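Local coordinates for Lin1840 protein (Listeria innocua serovar 6a, PDB 4ZOC), which probably hydrolyses terminal, non-reducing beta-D-glucosyl residues to release beta-D-glucose, as a family 3 glycoside hydrolase involved in beta-1,2-glucan metabolism, at residues T437-L442 / G465-W470; T479-E484 / P509-E514. The protein carries 2 engineered substitutions. All coordinates share one frame; numbering follows the deposited sequence. Where two conformers were deposited one is given.

Both contacts lie in the glycosyl hydrolase family 3 C-terminal domain, at the C-terminal ends of strands of its mixed sheet, and their centres are about 12 Å apart. They follow one another in the chain: contact 1 joins the loops after strands 432-436 and 459-465, and contact 2 the end of that second loop to the segment after strand 500-505. The two meet at P483, whose CG is 3.4 Å from W470 CH2 and also 3.4 Å from Y439 O. A second junction is deeper, with L482 CD2 3.7 Å from G465 C. Both contacts lie away from the annotated glucose and magnesium sites; each has a residue bonded to the second subunit.

Contact 1 (T437-L442 / G465-W470); sequences TEYTEL and GEKNEW
Two loops at the C-terminal ends of parallel strands 432-436 and 459-465, in the mixed sheet of the family 3 C-terminal domain, meet chiefly through the ring of Y439. The CB bond of Y439 points toward 465-470, and CG, anti to the carbonyl carbon and beside the backbone N, brings the ring against K467. The tight part is a CH-pi contact: K467 CG lies 3.6 Å from the ring centroid and only 9° off the ring normal, squarely over one face. The lysine chain crosses the ring obliquely and bends at chi3 and chi4, so that CE passes 4.0 Å from Y439 CD1. At the ring edge, close to its plane, Y439 CD2 comes 3.5 Å from G465 O. G465 has phi/psi of 164/180°, at which any CB would collide with the carbonyl oxygen before it, so the position suits glycine alone.

Toward T440 the packing loosens. W470 brings just the outer corner of its indole, with CH2 3.9 Å from Y439 CB, while the T440 methyl CG2 rests against the same corner, near CH2 and CZ2. T440 is exposed, whereas W470 also packs on L588 of the second subunit.

No direct hydrogen bond joins the segments. E466 points away, its carboxylate bonded to G507 N and R508, and the phenol oxygen has S402 as a partner. A water in the plane of the Y439 ring completes the contact, accepting from Y439 OH at 2.6 Å and donating to E466 O at 2.7 Å.

Contact 2 (T479-E484 / P509-E514); sequences TIRLPE and PLEVKE
R481 leaves the backbone with CG anti to the carbonyl carbon (chi1 -75°), runs straight through chi2 and bends at chi3 (70°), which swings its guanidinium across to 509-514. E511 comes to meet it with an extended chain, laying its carboxylate beside R481 CG and CD. R481 NH1 then gives two hydrogen bonds, to E511 OE1 at 2.9 Å and to E514 OE2 at 3.0 Å. R481 NH2 reaches E514 OE1 at 3.1 Å, so E514 is gripped end-on by both terminal nitrogens, one to each oxygen. The acceptors lie near the guanidinium plane, but E511 and E514 are both met from above their carboxylate planes. R481 NH2 also bonds E484 OE1 at 2.9 Å, here along the syn lone pair. Four bonds and three carboxylates thus fix the rotation of the guanidinium, whose charge is likely to keep the acids ionised despite their crowding; E484 OE2 and E514 OE1 are 4.7 Å apart.

E511 is itself positioned by a second shell, since its OE2 is bonded to T558 OG1. Y487 adds a cation-pi contact to R481.

Beside the salt bridges, E511 N donates to I480 O at 2.8 Å, nearly along the C=O axis (174°). I480 is the centre of an inverse gamma turn, whose closing bond from R481 N to T479 O is weak. On the apolar side the L482 and L510 side chains cross at about a right angle, with L482 CD2 3.9 Å from L510 CD1. The whole is a salt-bridge network of R481, E484, E511 and E514 tying the starts of helices 484-494 and 513-517 together in the family 3 C-terminal domain.

Contact 1 (T437-L442 / G465-W470)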
ATOM      1  N   THR A 437      12.325 -16.247 -30.573  1.00  9.70           N
ATOM      2  CA  THR A 437      12.158 -14.830 -30.748  1.00  9.36           C
ATOM      3  C   THR A 437      12.825 -14.172 -29.567  1.00  9.88           C
ATOM      4  O   THR A 437      13.177 -14.873 -28.590  1.00 10.04           O
ATOM      5  CB  THR A 437      10.671 -14.390 -30.805  1.00  8.88           C
ATOM      6  OG1 THR A 437       9.975 -14.709 -29.586  1.00 11.23           O
ATOM      7  CG2 THR A 437       9.976 -15.037 -31.960  1.00  9.11           C
ATOM      8  N   GLU A 438      13.014 -12.862 -29.667  0.50 10.16           N
ATOM      9  CA  GLU A 438      13.645 -12.062 -28.617  0.50 11.43           C
ATOM     10  C   GLU A 438      12.661 -11.735 -27.491  0.50 12.21           C
ATOM     11  O   GLU A 438      11.431 -11.698 -27.700  0.50 10.66           O
ATOM     12  CB  GLU A 438      14.212 -10.772 -29.196  0.50 14.98           C
ATOM     13  CG  GLU A 438      15.386 -10.950 -30.163  0.50 17.12           C
ATOM     14  CD  GLU A 438      15.921  -9.618 -30.597  0.50 19.57           C
ATOM     15  OE1 GLU A 438      15.275  -8.920 -31.407  0.50 22.07           O
ATOM     16  OE2 GLU A 438      16.960  -9.227 -30.062  0.50 29.14           O
ATOM     17  N   TYR A 439      13.192 -11.506 -26.290  1.00  9.93           N
ATOM     18  CA  TYR A 439      12.315 -11.185 -25.146  1.00  8.29           C
ATOM     19  C   TYR A 439      11.480  -9.928 -25.307  1.00  8.71           C
ATOM     20  O   TYR A 439      10.371  -9.865 -24.737  1.00  8.25           O
ATOM     21  CB  TYR A 439      13.181 -11.012 -23.892  1.00  7.44           C
ATOM     22  CG  TYR A 439      13.629 -12.305 -23.241  1.00  9.09           C
ATOM     23  CD1 TYR A 439      14.755 -12.981 -23.676  1.00 10.34           C
ATOM     24  CD2 TYR A 439      12.849 -12.898 -22.260  1.00  6.67           C
ATOM     25  CE1 TYR A 439      15.201 -14.116 -23.054  1.00 11.83           C
ATOM     26  CE2 TYR A 439      13.275 -14.031 -21.634  1.00  7.36           C
ATOM     27  CZ  TYR A 439      14.457 -14.663 -22.064  1.00  8.80           C
ATOM     28  OH  TYR A 439      14.886 -15.770 -21.407  1.00 10.39           O
ATOM     29  N   THR A 440      11.963  -8.923 -26.038  1.00  7.96           N
ATOM     30  CA  THR A 440      11.254  -7.639 -26.064  1.00  9.47           C
ATOM     31  C   THR A 440      10.865  -7.141 -27.477  1.00 10.19           C
ATOM     32  O   THR A 440      10.444  -6.011 -27.649  1.00 10.88           O
ATOM     33  CB  THR A 440      12.104  -6.554 -25.348  1.00  9.79           C
ATOM     34  OG1 THR A 440      13.295  -6.279 -26.123  1.00  9.68           O
ATOM     35  CG2 THR A 440      12.500  -7.008 -23.956  1.00 11.91           C
ATOM     36  N   GLU A 441      11.054  -7.964 -28.505  1.00 11.33           N
ATOM     37  CA  GLU A 441      10.820  -7.515 -29.880  1.00 10.35           C
ATOM     38  C   GLU A 441       9.877  -8.535 -30.548  1.00  9.40           C
ATOM     39  O   GLU A 441       9.823  -9.719 -30.163  1.00 11.34           O
ATOM     40  CB  GLU A 441      12.177  -7.420 -30.662  1.00 11.36           C
ATOM     41  CG  GLU A 441      13.281  -6.512 -30.118  1.00 12.05           C
ATOM     42  CD  GLU A 441      12.947  -5.065 -30.214  1.00 12.21           C
ATOM     43  OE1 GLU A 441      11.766  -4.770 -30.650  1.00 15.34           O
ATOM     44  OE2 GLU A 441      13.784  -4.233 -29.769  1.00 10.46           O
ATOM     45  N   LEU A 442       9.145  -8.076 -31.555  1.00  9.65           N
ATOM     46  CA  LEU A 442       8.430  -8.940 -32.480  1.00 10.88           C
ATOM     47  C   LEU A 442       8.548  -8.315 -33.866  1.00 10.40           C
ATOM     48  O   LEU A 442       7.828  -7.327 -34.189  1.00 11.57           O
ATOM     49  CB  LEU A 442       6.931  -9.100 -32.080  1.00 10.47           C
ATOM     50  CG  LEU A 442       6.127  -9.982 -33.008  1.00 12.40           C
ATOM     51  CD1 LEU A 442       6.712 -11.396 -33.036  1.00 12.34           C
ATOM     52  CD2 LEU A 442       4.677 -10.035 -32.617  1.00 16.98           C
ATOM     53  N   GLY A 465       8.090 -15.485 -21.407  1.00  5.93           N
ATOM     54  CA  GLY A 465       8.532 -15.257 -20.017  1.00  6.89           C
ATOM     55  C   GLY A 465       9.495 -14.122 -19.760  1.00  6.29           C
ATOM     56  O   GLY A 465       9.826 -13.330 -20.633  1.00  7.83           O
ATOM     57  N   GLU A 466       9.829 -14.000 -18.474  1.00  6.17           N
ATOM     58  CA  GLU A 466      10.730 -13.009 -18.027  1.00  6.38           C
ATOM     59  C   GLU A 466      12.172 -13.461 -18.092  1.00  6.58           C
ATOM     60  O   GLU A 466      12.467 -14.584 -17.804  1.00  7.41           O
ATOM     61  CB  GLU A 466      10.458 -12.643 -16.546  1.00  6.12           C
ATOM     62  CG  GLU A 466       9.050 -12.069 -16.242  1.00  6.48           C
ATOM     63  CD  GLU A 466       8.944 -11.611 -14.807  1.00  7.02           C
ATOM     64  OE1 GLU A 466       9.145 -12.467 -13.900  1.00  6.67           O
ATOM     65  OE2 GLU A 466       8.656 -10.376 -14.598  1.00  8.61           O
ATOM     66  N   LYS A 467      13.085 -12.506 -18.315  1.00 10.17           N
ATOM     67  CA  LYS A 467      14.491 -12.727 -17.964  1.00 10.07           C
ATOM     68  C   LYS A 467      14.585 -12.738 -16.457  1.00  9.53           C
ATOM     69  O   LYS A 467      13.883 -11.953 -15.775  1.00  8.55           O
ATOM     70  CB  LYS A 467      15.392 -11.629 -18.463  1.00 11.19           C
ATOM     71  CG  LYS A 467      15.421 -11.456 -19.968  1.00 14.71           C
ATOM     72  CD  LYS A 467      16.432 -10.388 -20.336  1.00 17.86           C
ATOM     73  CE  LYS A 467      17.341 -10.873 -21.441  1.00 27.22           C
ATOM     74  NZ  LYS A 467      17.383  -9.759 -22.400  1.00 33.43           N
ATOM     75  N   ASN A 468      15.494 -13.560 -15.904  1.00  7.76           N
ATOM     76  CA  ASN A 468      15.517 -13.600 -14.420  1.00  8.54           C
ATOM     77  C   ASN A 468      15.926 -12.261 -13.821  1.00  6.98           C
ATOM     78  O   ASN A 468      15.462 -11.914 -12.728  1.00  8.47           O
ATOM     79  CB  ASN A 468      16.328 -14.756 -13.814  1.00  9.51           C
ATOM     80  CG  ASN A 468      17.778 -14.453 -13.681  1.00  8.55           C
ATOM     81  OD1 ASN A 468      18.179 -13.598 -12.894  1.00  9.09           O
ATOM     82  ND2 ASN A 468      18.580 -15.089 -14.494  1.00  9.89           N
ATOM     83  N   GLU A 469      16.715 -11.466 -14.548  1.00  6.31           N
ATOM     84  CA  GLU A 469      17.189 -10.180 -13.989  1.00  7.55           C
ATOM     85  C   GLU A 469      16.076  -9.125 -13.840  1.00  7.48           C
ATOM     86  O   GLU A 469      16.280  -8.063 -13.279  1.00  8.94           O
ATOM     87  CB  GLU A 469      18.281  -9.587 -14.889  1.00 10.33           C
ATOM     88  CG  GLU A 469      17.795  -9.217 -16.256  1.00 14.38           C
ATOM     89  CD  GLU A 469      18.863  -8.594 -17.148  1.00 22.52           C
ATOM     90  OE1 GLU A 469      19.780  -9.273 -17.534  1.00 34.81           O
ATOM     91  OE2 GLU A 469      18.820  -7.429 -17.470  1.00 31.75           O
ATOM     92  N   TRP A 470      14.885  -9.431 -14.343  1.00  6.29           N
ATOM     93  CA  TRP A 470      13.747  -8.536 -14.113  1.00  6.64           C
ATOM     94  C   TRP A 470      13.085  -8.743 -12.762  1.00  7.49           C
ATOM     95  O   TRP A 470      12.155  -8.064 -12.453  1.00  8.41           O
ATOM     96  CB  TRP A 470      12.759  -8.720 -15.211  1.00  7.06           C
ATOM     97  CG  TRP A 470      13.291  -8.345 -16.596  1.00  8.27           C
ATOM     98  CD1 TRP A 470      14.380  -7.621 -16.869  1.00  9.99           C
ATOM     99  CD2 TRP A 470      12.701  -8.694 -17.866  1.00 10.47           C
ATOM    100  NE1 TRP A 470      14.567  -7.531 -18.206  1.00 11.63           N
ATOM    101  CE2 TRP A 470      13.572  -8.195 -18.870  1.00 10.26           C
ATOM    102  CE3 TRP A 470      11.568  -9.447 -18.238  1.00 11.34           C
ATOM    103  CZ2 TRP A 470      13.317  -8.313 -20.251  1.00 10.58           C
ATOM    104  CZ3 TRP A 470      11.290  -9.602 -19.651  1.00 10.40           C
ATOM    105  CH2 TRP A 470      12.184  -9.023 -20.641  1.00 10.33           C
TER
HETATM  106  O   HOH W   1      13.785 -16.503 -19.131  1.00  7.78           O

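Contact 2 (T479-E484 / P509-E514)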
ATOM      1  N   THR A 479       4.949  -1.947 -13.375  1.00  7.38           N
ATOM      2  CA  THR A 479       3.839  -2.600 -14.068  1.00  7.50           C
ATOM      3  C   THR A 479       4.181  -4.065 -14.252  1.00  6.89           C
ATOM      4  O   THR A 479       5.227  -4.444 -14.836  1.00  6.80           O
ATOM      5  CB  THR A 479       3.597  -1.945 -15.429  1.00  7.54           C
ATOM      6  OG1 THR A 479       3.361  -0.532 -15.221  1.00  7.49           O
ATOM      7  CG2 THR A 479       2.494  -2.580 -16.178  1.00  8.12           C
ATOM      8  N   ILE A 480       3.346  -4.921 -13.674  1.00  6.99           N
ATOM      9  CA  ILE A 480       3.655  -6.348 -13.639  1.00  6.53           C
ATOM     10  C   ILE A 480       3.146  -7.068 -14.911  1.00  7.06           C
ATOM     11  O   ILE A 480       2.240  -7.951 -14.862  1.00  5.55           O
ATOM     12  CB  ILE A 480       3.105  -7.025 -12.351  1.00  5.76           C
ATOM     13  CG1 ILE A 480       1.627  -6.742 -12.157  1.00  5.91           C
ATOM     14  CG2 ILE A 480       3.894  -6.517 -11.157  1.00  7.82           C
ATOM     15  CD1 ILE A 480       0.921  -7.908 -11.506  1.00  5.94           C
ATOM     16  N   ARG A 481       3.791  -6.701 -16.005  1.00  7.64           N
ATOM     17  CA  ARG A 481       3.517  -7.204 -17.335  1.00  7.22           C
ATOM     18  C   ARG A 481       4.805  -7.690 -17.976  1.00  8.02           C
ATOM     19  O   ARG A 481       5.875  -7.225 -17.641  1.00  9.17           O
ATOM     20  CB  ARG A 481       2.851  -6.113 -18.184  1.00  6.84           C
ATOM     21  CG  ARG A 481       1.414  -5.852 -17.853  1.00  6.94           C
ATOM     22  CD  ARG A 481       0.887  -4.766 -18.741  1.00  8.98           C
ATOM     23  NE  ARG A 481       0.727  -5.153 -20.137  1.00  8.90           N
ATOM     24  CZ  ARG A 481      -0.356  -5.751 -20.620  1.00 11.07           C
ATOM     25  NH1 ARG A 481      -1.306  -6.163 -19.818  1.00 13.72           N
ATOM     26  NH2 ARG A 481      -0.432  -6.045 -21.916  1.00 12.55           N
ATOM     27  N   LEU A 482       4.680  -8.679 -18.866  1.00  6.93           N
ATOM     28  CA  LEU A 482       5.747  -9.030 -19.746  1.00  7.45           C
ATOM     29  C   LEU A 482       5.939  -7.905 -20.719  1.00  7.41           C
ATOM     30  O   LEU A 482       5.083  -6.985 -20.803  1.00  7.10           O
ATOM     31  CB  LEU A 482       5.342 -10.295 -20.550  1.00  8.15           C
ATOM     32  CG  LEU A 482       5.134 -11.638 -19.881  1.00  6.92           C
ATOM     33  CD1 LEU A 482       4.591 -12.616 -20.839  1.00  6.61           C
ATOM     34  CD2 LEU A 482       6.438 -12.133 -19.366  1.00  8.31           C
ATOM     35  N   PRO A 483       7.060  -7.877 -21.399  1.00  6.97           N
ATOM     36  CA  PRO A 483       7.219  -6.929 -22.521  1.00  6.71           C
ATOM     37  C   PRO A 483       6.063  -6.980 -23.461  1.00  5.94           C
ATOM     38  O   PRO A 483       5.512  -8.095 -23.743  1.00  6.12           O
ATOM     39  CB  PRO A 483       8.534  -7.333 -23.153  1.00  7.63           C
ATOM     40  CG  PRO A 483       9.298  -8.073 -22.095  1.00  8.31           C
ATOM     41  CD  PRO A 483       8.267  -8.706 -21.188  1.00  8.91           C
ATOM     42  N   GLU A 484       5.593  -5.828 -23.935  1.00  7.81           N
ATOM     43  CA  GLU A 484       4.385  -5.855 -24.759  1.00  8.24           C
ATOM     44  C   GLU A 484       4.530  -6.715 -26.038  1.00  8.23           C
ATOM     45  O   GLU A 484       3.549  -7.287 -26.508  1.00  7.75           O
ATOM     46  CB  GLU A 484       3.961  -4.434 -25.072  1.00 10.76           C
ATOM     47  CG  GLU A 484       2.674  -4.348 -25.812  1.00 13.15           C
ATOM     48  CD  GLU A 484       1.441  -4.831 -25.039  1.00 17.72           C
ATOM     49  OE1 GLU A 484       1.533  -4.927 -23.739  1.00 10.11           O
ATOM     50  OE2 GLU A 484       0.380  -5.002 -25.790  1.00 16.53           O
ATOM     51  N   PRO A 509       3.968 -13.172  -9.952  1.00  6.16           N
ATOM     52  CA  PRO A 509       2.656 -12.978 -10.628  1.00  6.01           C
ATOM     53  C   PRO A 509       2.740 -11.874 -11.647  1.00  7.52           C
ATOM     54  O   PRO A 509       3.481 -10.860 -11.469  1.00  6.83           O
ATOM     55  CB  PRO A 509       1.758 -12.551  -9.473  1.00  6.47           C
ATOM     56  CG  PRO A 509       2.388 -13.248  -8.237  1.00  5.77           C
ATOM     57  CD  PRO A 509       3.824 -12.987  -8.490  1.00  6.10           C
ATOM     58  N   LEU A 510       2.028 -12.078 -12.742  1.00  6.68           N
ATOM     59  CA  LEU A 510       2.012 -11.117 -13.848  1.00  6.69           C
ATOM     60  C   LEU A 510       0.544 -10.912 -14.222  1.00  5.54           C
ATOM     61  O   LEU A 510      -0.316 -11.758 -13.878  1.00  5.37           O
ATOM     62  CB  LEU A 510       2.773 -11.637 -15.059  1.00  6.29           C
ATOM     63  CG  LEU A 510       4.294 -11.590 -14.877  1.00  5.43           C
ATOM     64  CD1 LEU A 510       4.851 -12.584 -15.874  1.00  5.93           C
ATOM     65  CD2 LEU A 510       4.885 -10.183 -14.925  1.00  6.01           C
ATOM     66  N   GLU A 511       0.297  -9.909 -15.026  1.00  5.73           N
ATOM     67  CA  GLU A 511      -1.018  -9.742 -15.682  1.00  6.64           C
ATOM     68  C   GLU A 511      -1.163 -10.759 -16.848  1.00  6.58           C
ATOM     69  O   GLU A 511      -0.512 -10.650 -17.903  1.00 10.01           O
ATOM     70  CB  GLU A 511      -1.179  -8.337 -16.240  1.00  6.81           C
ATOM     71  CG  GLU A 511      -1.075  -7.197 -15.249  1.00  6.83           C
ATOM     72  CD  GLU A 511      -1.357  -5.815 -15.855  1.00  7.54           C
ATOM     73  OE1 GLU A 511      -1.853  -5.715 -17.033  1.00  7.77           O
ATOM     74  OE2 GLU A 511      -1.079  -4.822 -15.147  1.00  8.58           O
ATOM     75  N   VAL A 512      -1.940 -11.797 -16.620  1.00  7.84           N
ATOM     76  CA  VAL A 512      -2.017 -12.855 -17.573  1.00  6.39           C
ATOM     77  C   VAL A 512      -3.376 -12.963 -18.276  1.00  7.76           C
ATOM     78  O   VAL A 512      -3.599 -13.924 -19.097  1.00  8.24           O
ATOM     79  CB  VAL A 512      -1.554 -14.206 -17.003  1.00  6.53           C
ATOM     80  CG1 VAL A 512      -0.110 -14.142 -16.531  1.00  6.95           C
ATOM     81  CG2 VAL A 512      -2.544 -14.737 -15.967  1.00  6.44           C
ATOM     82  N   LYS A 513      -4.319 -12.061 -17.964  1.00  7.94           N
ATOM     83  CA  LYS A 513      -5.630 -12.144 -18.550  1.00  8.92           C
ATOM     84  C   LYS A 513      -5.546 -12.242 -20.127  1.00  9.77           C
ATOM     85  O   LYS A 513      -6.208 -13.124 -20.754  1.00 10.27           O
ATOM     86  CB  LYS A 513      -6.510 -10.975 -18.110  1.00  9.05           C
ATOM     87  CG  LYS A 513      -7.820 -10.809 -18.889  1.00 10.50           C
ATOM     88  CD  LYS A 513      -8.702  -9.681 -18.306  1.00 15.63           C
ATOM     89  CE  LYS A 513     -10.072  -9.778 -19.040  1.00 17.64           C
ATOM     90  NZ  LYS A 513     -11.041  -8.955 -18.361  1.00 24.49           N
ATOM     91  N   GLU A 514      -4.697 -11.417 -20.724  1.00  9.29           N
ATOM     92  CA  GLU A 514      -4.573 -11.392 -22.216  1.00 11.30           C
ATOM     93  C   GLU A 514      -3.942 -12.660 -22.723  1.00 13.11           C
ATOM     94  O   GLU A 514      -4.216 -13.063 -23.853  1.00 17.89           O
ATOM     95  CB  GLU A 514      -3.756 -10.213 -22.676  1.00 11.08           C
ATOM     96  CG  GLU A 514      -4.476  -8.910 -22.383  1.00 13.24           C
ATOM     97  CD  GLU A 514      -3.535  -7.731 -22.382  1.00 17.62           C
ATOM     98  OE1 GLU A 514      -2.697  -7.619 -23.291  1.00 18.17           O
ATOM     99  OE2 GLU A 514      -3.643  -6.892 -21.467  1.00 21.92           O
TER